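Local coordinates for HTH-type transcriptional repressor PhnF (Mycobacterium smegmatis, PDB 3F8M), which represses transcription of the phnDCE phosphate-uptake operon when phosphate is available, acting as a DNA-binding regulator of the GntR family, at residues Gly101-Ala112 with Gly125-Thr136. Sequence-based numbering, arbitrary orientation. Where two conformers were deposited one is given.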
ATOM      1  N   GLY A 101      12.253 -14.086   9.288  1.00 24.80           N
ATOM      2  CA  GLY A 101      12.932 -15.121   8.497  1.00 24.11           C
ATOM      3  C   GLY A 101      12.229 -15.446   7.202  1.00 22.67           C
ATOM      4  O   GLY A 101      11.178 -14.888   6.903  1.00 20.91           O
ATOM      5  N   ARG A 102      12.816 -16.378   6.462  1.00 22.01           N
ATOM      6  CA  ARG A 102      12.232 -16.875   5.215  1.00 21.53           C
ATOM      7  C   ARG A 102      12.341 -18.379   5.176  1.00 21.09           C
ATOM      8  O   ARG A 102      13.372 -18.957   5.594  1.00 21.27           O
ATOM      9  CB  ARG A 102      12.972 -16.321   4.003  1.00 21.39           C
ATOM     10  CG  ARG A 102      13.077 -14.797   3.946  1.00 24.85           C
ATOM     11  CD  ARG A 102      13.965 -14.371   2.785  1.00 30.27           C
ATOM     12  NE  ARG A 102      14.272 -12.923   2.716  1.00 26.79           N
ATOM     13  CZ  ARG A 102      15.299 -12.349   3.329  1.00 26.58           C
ATOM     14  NH1 ARG A 102      16.133 -13.087   4.076  1.00 23.41           N
ATOM     15  NH2 ARG A 102      15.506 -11.042   3.172  1.00 24.52           N
ATOM     16  N   ILE A 103      11.311 -19.010   4.640  1.00 20.08           N
ATOM     17  CA  ILE A 103      11.285 -20.468   4.490  1.00 20.83           C
ATOM     18  C   ILE A 103      11.026 -20.831   3.030  1.00 20.51           C
ATOM     19  O   ILE A 103      10.119 -20.290   2.399  1.00 20.37           O
ATOM     20  CB  ILE A 103      10.165 -21.078   5.358  1.00 19.99           C
ATOM     21  CG1 ILE A 103      10.526 -20.882   6.846  1.00 22.81           C
ATOM     22  CG2 ILE A 103       9.974 -22.577   5.033  1.00 23.06           C
ATOM     23  CD1 ILE A 103       9.304 -21.009   7.783  1.00 28.97           C
ATOM     24  N   LEU A 104      11.835 -21.744   2.494  1.00 20.22           N
ATOM     25  CA  LEU A 104      11.661 -22.187   1.122  1.00 20.51           C
ATOM     26  C   LEU A 104      10.334 -22.926   1.043  1.00 21.45           C
ATOM     27  O   LEU A 104      10.098 -23.880   1.801  1.00 23.02           O
ATOM     28  CB  LEU A 104      12.806 -23.164   0.740  1.00 21.29           C
ATOM     29  CG  LEU A 104      12.632 -23.834  -0.648  1.00 22.57           C
ATOM     30  CD1 LEU A 104      12.607 -22.759  -1.772  1.00 21.30           C
ATOM     31  CD2 LEU A 104      13.746 -24.909  -0.881  1.00 25.27           C
ATOM     32  N   VAL A 105       9.469 -22.518   0.131  1.00 19.17           N
ATOM     33  CA  VAL A 105       8.325 -23.329  -0.249  1.00 19.03           C
ATOM     34  C   VAL A 105       8.743 -24.289  -1.383  1.00 19.67           C
ATOM     35  O   VAL A 105       8.705 -25.535  -1.235  1.00 20.09           O
ATOM     36  CB  VAL A 105       7.162 -22.421  -0.689  1.00 19.10           C
ATOM     37  CG1 VAL A 105       5.978 -23.209  -1.235  1.00 18.94           C
ATOM     38  CG2 VAL A 105       6.727 -21.556   0.455  1.00 17.73           C
ATOM     39  N   ALA A 106       9.167 -23.725  -2.511  1.00 18.52           N
ATOM     40  CA  ALA A 106       9.620 -24.574  -3.630  1.00 18.68           C
ATOM     41  C   ALA A 106      10.336 -23.744  -4.688  1.00 18.98           C
ATOM     42  O   ALA A 106      10.033 -22.561  -4.879  1.00 16.85           O
ATOM     43  CB  ALA A 106       8.438 -25.269  -4.250  1.00 19.88           C
ATOM     44  N   TRP A 107      11.281 -24.389  -5.380  1.00 17.97           N
ATOM     45  CA  TRP A 107      11.757 -23.905  -6.651  1.00 19.07           C
ATOM     46  C   TRP A 107      10.902 -24.618  -7.711  1.00 20.46           C
ATOM     47  O   TRP A 107      10.591 -25.804  -7.555  1.00 19.44           O
ATOM     48  CB  TRP A 107      13.230 -24.286  -6.864  1.00 18.47           C
ATOM     49  CG  TRP A 107      14.263 -23.625  -5.942  1.00 18.39           C
ATOM     50  CD1 TRP A 107      14.817 -24.155  -4.824  1.00 20.62           C
ATOM     51  CD2 TRP A 107      14.879 -22.360  -6.143  1.00 19.34           C
ATOM     52  NE1 TRP A 107      15.734 -23.282  -4.289  1.00 20.13           N
ATOM     53  CE2 TRP A 107      15.782 -22.157  -5.065  1.00 18.90           C
ATOM     54  CE3 TRP A 107      14.736 -21.351  -7.115  1.00 19.02           C
ATOM     55  CZ2 TRP A 107      16.570 -21.009  -4.941  1.00 18.28           C
ATOM     56  CZ3 TRP A 107      15.523 -20.181  -6.994  1.00 17.82           C
ATOM     57  CH2 TRP A 107      16.445 -20.034  -5.909  1.00 18.90           C
ATOM     58  N   SER A 108      10.516 -23.890  -8.756  1.00 19.90           N
ATOM     59  CA  SER A 108       9.776 -24.445  -9.906  1.00 21.81           C
ATOM     60  C   SER A 108      10.473 -24.025 -11.197  1.00 21.65           C
ATOM     61  O   SER A 108      10.980 -22.908 -11.310  1.00 20.75           O
ATOM     62  CB  SER A 108       8.315 -23.991  -9.962  1.00 22.25           C
ATOM     63  OG  SER A 108       7.630 -24.386  -8.784  1.00 22.89           O
ATOM     64  N   ASP A 109      10.487 -24.937 -12.176  1.00 21.69           N
ATOM     65  CA  ASP A 109      11.047 -24.649 -13.482  1.00 22.19           C
ATOM     66  C   ASP A 109       9.878 -24.546 -14.439  1.00 22.41           C
ATOM     67  O   ASP A 109       9.090 -25.474 -14.575  1.00 22.66           O
ATOM     68  CB  ASP A 109      12.006 -25.777 -13.924  1.00 22.71           C
ATOM     69  CG  ASP A 109      13.216 -25.928 -13.008  1.00 23.38           C
ATOM     70  OD1 ASP A 109      14.150 -25.104 -13.102  1.00 25.59           O
ATOM     71  OD2 ASP A 109      13.270 -26.923 -12.244  1.00 28.04           O
ATOM     72  N   LEU A 110       9.735 -23.367 -15.028  1.00 23.12           N
ATOM     73  CA  LEU A 110       8.608 -22.964 -15.829  1.00 23.06           C
ATOM     74  C   LEU A 110       9.167 -22.431 -17.166  1.00 23.00           C
ATOM     75  O   LEU A 110      10.390 -22.344 -17.335  1.00 23.62           O
ATOM     76  CB  LEU A 110       7.847 -21.830 -15.102  1.00 23.36           C
ATOM     77  CG  LEU A 110       7.325 -22.163 -13.667  1.00 25.30           C
ATOM     78  CD1 LEU A 110       6.612 -20.985 -13.066  1.00 27.29           C
ATOM     79  CD2 LEU A 110       6.405 -23.380 -13.665  1.00 26.03           C
ATOM     80  N   THR A 111       8.285 -22.040 -18.093  1.00 24.05           N
ATOM     81  CA  THR A 111       8.691 -21.259 -19.279  1.00 23.80           C
ATOM     82  C   THR A 111       7.843 -19.977 -19.400  1.00 23.76           C
ATOM     83  O   THR A 111       6.697 -19.923 -18.907  1.00 22.86           O
ATOM     84  CB  THR A 111       8.568 -22.053 -20.629  1.00 26.06           C
ATOM     85  OG1 THR A 111       7.234 -22.498 -20.782  1.00 25.58           O
ATOM     86  CG2 THR A 111       9.450 -23.253 -20.651  1.00 26.40           C
ATOM     87  N   ALA A 112       8.377 -18.963 -20.071  1.00 22.29           N
ATOM     88  CA  ALA A 112       7.668 -17.687 -20.159  1.00 23.86           C
ATOM     89  C   ALA A 112       6.573 -17.758 -21.220  1.00 24.70           C
ATOM     90  O   ALA A 112       6.835 -18.128 -22.374  1.00 25.22           O
ATOM     91  CB  ALA A 112       8.621 -16.553 -20.443  1.00 23.59           C
ATOM     92  N   GLY A 125       8.704 -18.693 -24.466  1.00 25.89           N
ATOM     93  CA  GLY A 125       9.249 -20.026 -24.250  1.00 25.86           C
ATOM     94  C   GLY A 125      10.538 -20.080 -23.443  1.00 25.38           C
ATOM     95  O   GLY A 125      10.989 -21.172 -23.084  1.00 26.16           O
ATOM     96  N   ALA A 126      11.145 -18.932 -23.173  1.00 24.42           N
ATOM     97  CA  ALA A 126      12.431 -18.907 -22.457  1.00 23.48           C
ATOM     98  C   ALA A 126      12.261 -19.502 -21.041  1.00 23.65           C
ATOM     99  O   ALA A 126      11.176 -19.377 -20.431  1.00 22.72           O
ATOM    100  CB  ALA A 126      12.956 -17.496 -22.351  1.00 22.18           C
ATOM    101  N   PRO A 127      13.323 -20.106 -20.509  1.00 22.81           N
ATOM    102  CA  PRO A 127      13.233 -20.783 -19.201  1.00 21.68           C
ATOM    103  C   PRO A 127      13.066 -19.760 -18.066  1.00 19.81           C
ATOM    104  O   PRO A 127      13.650 -18.705 -18.084  1.00 18.79           O
ATOM    105  CB  PRO A 127      14.569 -21.521 -19.109  1.00 22.73           C
ATOM    106  CG  PRO A 127      15.493 -20.687 -19.886  1.00 24.66           C
ATOM    107  CD  PRO A 127      14.682 -20.228 -21.080  1.00 24.57           C
ATOM    108  N   VAL A 128      12.193 -20.082 -17.130  1.00 19.84           N
ATOM    109  CA  VAL A 128      11.907 -19.176 -16.010  1.00 18.17           C
ATOM    110  C   VAL A 128      12.129 -20.027 -14.768  1.00 18.48           C
ATOM    111  O   VAL A 128      11.633 -21.177 -14.708  1.00 19.99           O
ATOM    112  CB  VAL A 128      10.468 -18.683 -16.084  1.00 17.40           C
ATOM    113  CG1 VAL A 128      10.031 -18.028 -14.676  1.00 17.01           C
ATOM    114  CG2 VAL A 128      10.366 -17.685 -17.201  1.00 21.05           C
ATOM    115  N   LEU A 129      12.899 -19.497 -13.811  1.00 17.45           N
ATOM    116  CA  LEU A 129      13.101 -20.160 -12.550  1.00 17.03           C
ATOM    117  C   LEU A 129      12.227 -19.442 -11.553  1.00 17.10           C
ATOM    118  O   LEU A 129      12.366 -18.242 -11.427  1.00 17.40           O
ATOM    119  CB  LEU A 129      14.572 -20.107 -12.124  1.00 17.51           C
ATOM    120  CG  LEU A 129      14.943 -20.740 -10.778  1.00 15.41           C
ATOM    121  CD1 LEU A 129      14.512 -22.199 -10.726  1.00 17.27           C
ATOM    122  CD2 LEU A 129      16.499 -20.583 -10.493  1.00 19.58           C
ATOM    123  N   GLN A 130      11.341 -20.163 -10.863  1.00 16.43           N
ATOM    124  CA  GLN A 130      10.462 -19.506  -9.856  1.00 16.11           C
ATOM    125  C   GLN A 130      10.848 -19.941  -8.461  1.00 16.91           C
ATOM    126  O   GLN A 130      10.989 -21.139  -8.203  1.00 17.96           O
ATOM    127  CB  GLN A 130       9.011 -19.886 -10.096  1.00 15.92           C
ATOM    128  CG  GLN A 130       8.030 -19.322  -9.026  1.00 16.11           C
ATOM    129  CD  GLN A 130       6.600 -19.692  -9.322  1.00 15.28           C
ATOM    130  OE1 GLN A 130       5.941 -19.004 -10.086  1.00 17.93           O
ATOM    131  NE2 GLN A 130       6.105 -20.748  -8.694  1.00 17.37           N
ATOM    132  N   LEU A 131      11.023 -18.953  -7.574  1.00 17.03           N
ATOM    133  CA  LEU A 131      11.320 -19.197  -6.204  1.00 15.86           C
ATOM    134  C   LEU A 131      10.073 -18.778  -5.411  1.00 16.14           C
ATOM    135  O   LEU A 131       9.594 -17.633  -5.534  1.00 13.98           O
ATOM    136  CB  LEU A 131      12.484 -18.324  -5.743  1.00 16.10           C
ATOM    137  CG  LEU A 131      12.773 -18.365  -4.225  1.00 16.00           C
ATOM    138  CD1 LEU A 131      13.087 -19.801  -3.695  1.00 15.98           C
ATOM    139  CD2 LEU A 131      13.898 -17.385  -3.900  1.00 19.51           C
ATOM    140  N   GLU A 132       9.569 -19.698  -4.592  1.00 14.69           N
ATOM    141  CA  GLU A 132       8.456 -19.361  -3.669  1.00 16.46           C
ATOM    142  C   GLU A 132       8.903 -19.577  -2.260  1.00 15.10           C
ATOM    143  O   GLU A 132       9.524 -20.591  -1.937  1.00 14.57           O
ATOM    144  CB  GLU A 132       7.254 -20.240  -3.879  1.00 17.86           C
ATOM    145  CG  GLU A 132       6.358 -19.842  -4.967  1.00 24.95           C
ATOM    146  CD  GLU A 132       4.867 -20.133  -4.645  1.00 30.17           C
ATOM    147  OE1 GLU A 132       4.530 -21.280  -4.250  1.00 30.47           O
ATOM    148  OE2 GLU A 132       4.054 -19.219  -4.872  1.00 29.72           O
ATOM    149  N   ARG A 133       8.645 -18.578  -1.416  1.00 14.45           N
ATOM    150  CA  ARG A 133       9.085 -18.612  -0.037  1.00 14.19           C
ATOM    151  C   ARG A 133       7.971 -17.973   0.805  1.00 14.22           C
ATOM    152  O   ARG A 133       7.217 -17.109   0.317  1.00 14.35           O
ATOM    153  CB  ARG A 133      10.348 -17.786   0.144  1.00 15.32           C
ATOM    154  CG  ARG A 133      11.595 -18.404  -0.559  1.00 14.27           C
ATOM    155  CD  ARG A 133      12.886 -17.710  -0.205  1.00 17.82           C
ATOM    156  NE  ARG A 133      12.981 -16.295  -0.520  1.00 19.04           N
ATOM    157  CZ  ARG A 133      14.097 -15.589  -0.316  1.00 18.91           C
ATOM    158  NH1 ARG A 133      14.129 -14.297  -0.597  1.00 22.02           N
ATOM    159  NH2 ARG A 133      15.166 -16.177   0.184  1.00 22.39           N
ATOM    160  N   VAL A 134       7.926 -18.390   2.066  1.00 15.00           N
ATOM    161  CA  VAL A 134       7.097 -17.758   3.095  0.50 15.46           C
ATOM    162  C   VAL A 134       7.989 -16.893   3.999  1.00 15.90           C
ATOM    163  O   VAL A 134       9.063 -17.330   4.424  1.00 16.44           O
ATOM    164  CB  VAL A 134       6.348 -18.837   3.932  0.50 15.18           C
ATOM    165  CG1 VAL A 134       5.530 -18.216   5.066  0.50 15.46           C
ATOM    166  CG2 VAL A 134       5.452 -19.705   3.053  0.50 16.67           C
ATOM    167  N   LEU A 135       7.534 -15.691   4.292  1.00 16.01           N
ATOM    168  CA  LEU A 135       8.214 -14.768   5.186  1.00 17.57           C
ATOM    169  C   LEU A 135       7.565 -14.917   6.572  1.00 18.51           C
ATOM    170  O   LEU A 135       6.343 -15.096   6.668  1.00 18.13           O
ATOM    171  CB  LEU A 135       7.998 -13.350   4.659  1.00 17.67           C
ATOM    172  CG  LEU A 135       8.524 -13.017   3.238  1.00 20.67           C
ATOM    173  CD1 LEU A 135       8.419 -11.522   2.847  1.00 24.28           C
ATOM    174  CD2 LEU A 135       9.964 -13.525   2.981  1.00 25.44           C
ATOM    175  N   THR A 136       8.381 -14.823   7.621  1.00 19.18           N
ATOM    176  CA  THR A 136       7.903 -15.080   8.999  1.00 20.67           C
ATOM    177  C   THR A 136       8.452 -13.999   9.906  1.00 21.11           C
ATOM    178  O   THR A 136       9.462 -13.360   9.601  1.00 21.47           O
ATOM    179  CB  THR A 136       8.443 -16.405   9.559  1.00 21.20           C
ATOM    180  OG1 THR A 136       9.896 -16.343   9.602  1.00 23.81           O
ATOM    181  CG2 THR A 136       8.037 -17.537   8.672  1.00 19.97           C
TER
HETATM  182  O   HOH W   1       7.904 -22.478  -6.871  0.50  9.83           O
HETATM  183  O   HOH W   2      14.431 -22.948 -14.802  1.00 32.22           O
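Leu-131 lays its CD1 methyl over the six-membered ring of Trp-107, 3.7 Å from the centroid and 6° off the ring normal, a well-centred CH-pi contact. The same methyl meets Leu-104 CD1 at 3.6 Å, while Leu-129 CD2 reaches Trp-107 CZ3 obliquely at 3.7 Å; the indole also touches Leu-157 and Arg-158 of helix 157-160. With its CG anti to the backbone N (chi1 172°), Leu-131 sends its other methyl, CD2, against one face of the Arg-133 guanidinium. Arg-102 CD lies over the opposite face, offset toward its rim and 3.3 Å from Arg-133 CZ, so the group is held between two aliphatic carbons. The two guanidinium planes lie 17° apart. Arg-102 NH1 bonds to the backbone carbonyl of Glu-164, whereas Arg-133 has a salt bridge to Glu-145, which probably eases the proximity of the two charges, and hydrogen bonds to the carbonyls of His-163 and Ala-165. Arg-102, Leu-104, Trp-107, Leu-129, Leu-131 and Arg-133 share one face of an antiparallel pair in the UTRA domain, where strand 100-111 edges the sheet within the chain and strand 127-137 continues it to 140-150. A classic beta bulge interrupts the ladder: Val-105 N and Ala-106 N both donate to Glu-132 O, from the same face of its plane. Val-105, at the bulge, turns its side chain toward the partner strand, with CB 3.2 Å from Glu-132 O. Beyond it, on the face carrying Ser-108 and Gln-130, a water joins Ser-108 OG (2.7 Å), Ala-106 O and Gln-130 NE2.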